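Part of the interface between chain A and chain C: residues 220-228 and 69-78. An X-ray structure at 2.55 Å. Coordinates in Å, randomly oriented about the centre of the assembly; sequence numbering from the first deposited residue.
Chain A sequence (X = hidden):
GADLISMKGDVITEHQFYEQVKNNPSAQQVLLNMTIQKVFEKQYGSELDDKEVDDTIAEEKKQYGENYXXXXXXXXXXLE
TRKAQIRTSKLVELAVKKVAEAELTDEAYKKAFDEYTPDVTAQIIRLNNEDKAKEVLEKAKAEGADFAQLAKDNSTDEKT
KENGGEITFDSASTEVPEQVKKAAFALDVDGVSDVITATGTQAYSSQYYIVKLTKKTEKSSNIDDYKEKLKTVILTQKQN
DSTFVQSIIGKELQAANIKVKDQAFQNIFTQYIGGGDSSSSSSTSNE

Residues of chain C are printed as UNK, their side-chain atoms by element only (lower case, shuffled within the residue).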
# COMPACT_ATOMS: atom_id res chain seq x y z
N SER A 220 -1.84 -1.23 28.25
CA SER A 220 -1.19 -2.15 29.20
C SER A 220 0.33 -2.14 29.12
O SER A 220 0.92 -1.72 28.12
CB SER A 220 -1.71 -3.58 28.98
OG SER A 220 -0.92 -4.54 29.68
N SER A 221 0.95 -2.64 30.19
CA SER A 221 2.40 -2.82 30.27
C SER A 221 2.84 -4.17 29.69
O SER A 221 3.98 -4.31 29.23
CB SER A 221 2.86 -2.72 31.72
OG SER A 221 4.27 -2.80 31.83
N ASN A 222 1.95 -5.17 29.73
CA ASN A 222 2.26 -6.52 29.24
C ASN A 222 1.93 -6.63 27.75
O ASN A 222 0.78 -6.43 27.33
CB ASN A 222 1.47 -7.56 30.05
CG ASN A 222 1.96 -8.98 29.81
OD1 ASN A 222 2.98 -9.22 29.16
ND2 ASN A 222 1.22 -9.95 30.35
N ILE A 223 2.95 -6.95 26.95
CA ILE A 223 2.81 -7.14 25.50
C ILE A 223 1.82 -8.25 25.14
O ILE A 223 1.08 -8.12 24.16
CB ILE A 223 4.18 -7.38 24.81
CG1 ILE A 223 4.04 -7.27 23.28
CG2 ILE A 223 4.77 -8.74 25.19
CD1 ILE A 223 5.36 -7.14 22.55
N ASP A 224 1.79 -9.32 25.94
CA ASP A 224 0.92 -10.49 25.68
C ASP A 224 -0.59 -10.17 25.62
O ASP A 224 -1.35 -10.94 25.03
CB ASP A 224 1.18 -11.61 26.71
CG ASP A 224 2.55 -12.29 26.51
OD1 ASP A 224 3.00 -12.45 25.36
OD2 ASP A 224 3.16 -12.69 27.53
N ASP A 225 -1.01 -9.05 26.22
CA ASP A 225 -2.39 -8.57 26.09
C ASP A 225 -2.77 -8.15 24.66
O ASP A 225 -3.95 -8.18 24.31
CB ASP A 225 -2.64 -7.38 27.04
CG ASP A 225 -2.49 -7.74 28.52
OD1 ASP A 225 -2.89 -8.86 28.92
OD2 ASP A 225 -1.98 -6.89 29.28
N TYR A 226 -1.78 -7.76 23.86
CA TYR A 226 -2.00 -7.36 22.45
C TYR A 226 -1.23 -8.21 21.42
O TYR A 226 -1.31 -7.91 20.22
CB TYR A 226 -1.63 -5.88 22.27
CG TYR A 226 -2.25 -4.96 23.30
CD1 TYR A 226 -3.63 -4.73 23.33
CD2 TYR A 226 -1.46 -4.31 24.26
CE1 TYR A 226 -4.20 -3.89 24.27
CE2 TYR A 226 -2.03 -3.47 25.21
CZ TYR A 226 -3.40 -3.26 25.22
OH TYR A 226 -3.96 -2.42 26.16
N LYS A 227 -0.54 -9.26 21.86
CA LYS A 227 0.35 -10.10 21.02
C LYS A 227 -0.27 -10.49 19.67
O LYS A 227 0.39 -10.41 18.64
CB LYS A 227 0.76 -11.36 21.79
CG LYS A 227 1.76 -12.30 21.11
CD LYS A 227 3.21 -12.01 21.50
CE LYS A 227 4.12 -13.15 21.06
NZ LYS A 227 5.56 -12.88 21.32
N GLU A 228 -1.53 -10.92 19.70
CA GLU A 228 -2.23 -11.40 18.49
C GLU A 228 -2.52 -10.29 17.48
O GLU A 228 -2.32 -10.49 16.28
CB GLU A 228 -3.52 -12.13 18.87
CG GLU A 228 -3.30 -13.43 19.63
CD GLU A 228 -2.60 -14.49 18.80
OE1 GLU A 228 -3.12 -14.86 17.73
OE2 GLU A 228 -1.51 -14.95 19.22
N UNK C 69 11.49 -12.74 31.65
CA UNK C 69 12.58 -12.04 30.96
C UNK C 69 12.10 -11.38 29.66
O UNK C 69 12.48 -10.24 29.36
c UNK C 69 13.74 -12.99 30.64
n UNK C 69 17.32 -12.69 29.58
c UNK C 69 16.13 -13.26 29.76
o UNK C 69 15.96 -14.48 29.72
c UNK C 69 14.96 -12.31 30.01
N UNK C 70 11.27 -12.09 28.90
CA UNK C 70 10.76 -11.60 27.63
C UNK C 70 9.86 -10.38 27.83
O UNK C 70 10.16 -9.31 27.30
n UNK C 70 6.32 -12.65 24.89
n UNK C 70 7.97 -14.23 25.37
c UNK C 70 9.59 -12.34 25.46
c UNK C 70 9.07 -13.55 24.68
c UNK C 70 10.00 -12.71 26.88
n UNK C 70 5.81 -14.52 26.11
c UNK C 70 6.71 -13.80 25.45
N UNK C 71 8.79 -10.54 28.61
CA UNK C 71 7.77 -9.48 28.78
C UNK C 71 8.32 -8.16 29.32
O UNK C 71 7.85 -7.08 28.94
c UNK C 71 6.55 -9.92 29.65
c UNK C 71 6.96 -10.24 31.09
c UNK C 71 5.82 -11.10 29.00
N UNK C 72 9.32 -8.24 30.20
CA UNK C 72 10.02 -7.06 30.71
C UNK C 72 10.85 -6.36 29.63
O UNK C 72 10.89 -5.13 29.58
c UNK C 72 10.22 -7.83 33.21
c UNK C 72 10.91 -7.42 31.91
c UNK C 72 11.25 -8.38 34.20
c UNK C 72 9.43 -6.68 33.83
N UNK C 73 11.53 -7.14 28.78
CA UNK C 73 12.30 -6.59 27.66
C UNK C 73 11.43 -5.93 26.58
O UNK C 73 11.86 -4.98 25.94
o UNK C 73 14.20 -8.08 27.93
c UNK C 73 13.19 -7.67 27.02
N UNK C 74 10.21 -6.44 26.39
CA UNK C 74 9.26 -5.85 25.43
C UNK C 74 8.65 -4.56 25.95
O UNK C 74 8.29 -3.69 25.17
c UNK C 74 8.62 -8.21 24.55
n UNK C 74 8.78 -8.62 22.16
c UNK C 74 8.15 -6.85 25.07
c UNK C 74 9.39 -8.14 23.25
o UNK C 74 10.54 -7.69 23.22
N UNK C 75 8.52 -4.44 27.28
CA UNK C 75 8.08 -3.20 27.92
C UNK C 75 9.22 -2.19 28.13
O UNK C 75 8.98 -1.08 28.62
c UNK C 75 7.41 -3.51 29.25
N UNK C 76 10.45 -2.56 27.77
CA UNK C 76 11.62 -1.70 27.92
C UNK C 76 12.05 -1.60 29.37
O UNK C 76 12.26 -0.49 29.88
N UNK C 77 12.17 -2.75 30.03
CA UNK C 77 12.55 -2.81 31.44
C UNK C 77 13.42 -4.02 31.74
O UNK C 77 13.50 -4.97 30.96
s UNK C 77 9.33 -1.52 33.75
c UNK C 77 11.30 -2.83 32.33
c UNK C 77 10.68 -1.46 32.55
c UNK C 77 8.10 -2.47 32.86
N UNK C 78 14.07 -3.95 32.90
CA UNK C 78 14.91 -5.03 33.41
C UNK C 78 14.54 -5.28 34.87
O UNK C 78 13.76 -4.54 35.46
c UNK C 78 16.42 -4.72 33.24
c UNK C 78 16.85 -3.44 33.99
o UNK C 78 17.20 -5.83 33.71
O HOH W 1 7.06 -10.67 22.82

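Position 69 carries three carbons in a row, the third bearing one oxygen and one nitrogen: an unbranched chain ending in an amide, Gln69(C). It lies on the helix but out of reach of chain A.

Position 70 has three carbons, a nitrogen, then a carbon holding two more nitrogens, the guanidinium of Arg70(C). Its CA-to-CB bond points sideways, yet the long chain brings its end to chain A. NH1 makes a weak hydrogen bond, part of a salt bridge, to OD1 of Asp224(A) at 3.4 Å, with the carboxylate oxygen at the edge of the guanidinium. NZ of Lys227(A) also lies 3.7 Å from NH1 of Arg70(C), a pairing of like charges.

At position 71 one carbon forks into two, and its CA-to-CB bond points toward chain A; three carbons branched at CB make Val71(C). Its CG1 packs 3.4 Å from OD1 of Asn222(A) and 3.4 Å from OD2 of Asp224(A), so a small aliphatic group sits against polar side-chain ends.

Position 72 has four carbons forked at the second, Leu72(C), whose CA-to-CB bond points away; its end comes nearer but makes no contact with the stretch. Position 73, one carbon and one oxygen, is Ser73(C); its OG bonds back to O of Gln69(C) at 3.1 Å, staying within its own helix.

Position 74 again shows three carbons ending in one oxygen and one nitrogen, its CA-to-CB bond now toward chain A: Gln74(C). Its NE2 approaches CD1 of Ile223(A) at 3.7 Å.

A lone carbon at position 75 identifies Ala75(C). CB lies 3.5 Å from O of Ser221(A), a close approach of methyl to backbone carbonyl.

Position 76 has no side-chain atoms and a phi of 74°, a value that favours Gly76(C), where the chain leaves helical geometry. Position 77 runs two carbons, a sulfur and a carbon without branching: Met77(C), whose CE reaches OG of Ser221(A) at 4.0 Å. Position 78, one carbon bearing an oxygen and a carbon, is Thr78(C), far from chain A.

The rule here is helical spacing: positions 70, 71, 74 and 75 form one contacting surface, and Met77(C) extends it after the glycine turn. Chain A answers with a compact turn, in which N of Asp224(A) bonds weakly to OD1 of Asn222(A) at 3.4 Å. The like charges share a water, which accepts from NZ of Lys227(A) at 3.1 Å, NH1 of Arg70(C) at 3.0 Å and NE2 of Gln74(C) at 2.8 Å. Close packing of small groups is thus joined to one salt bridge, whose hydrogen bond is weak, and a water-linked polar cluster.

Chain C (69-78) QRVLSQAGMT
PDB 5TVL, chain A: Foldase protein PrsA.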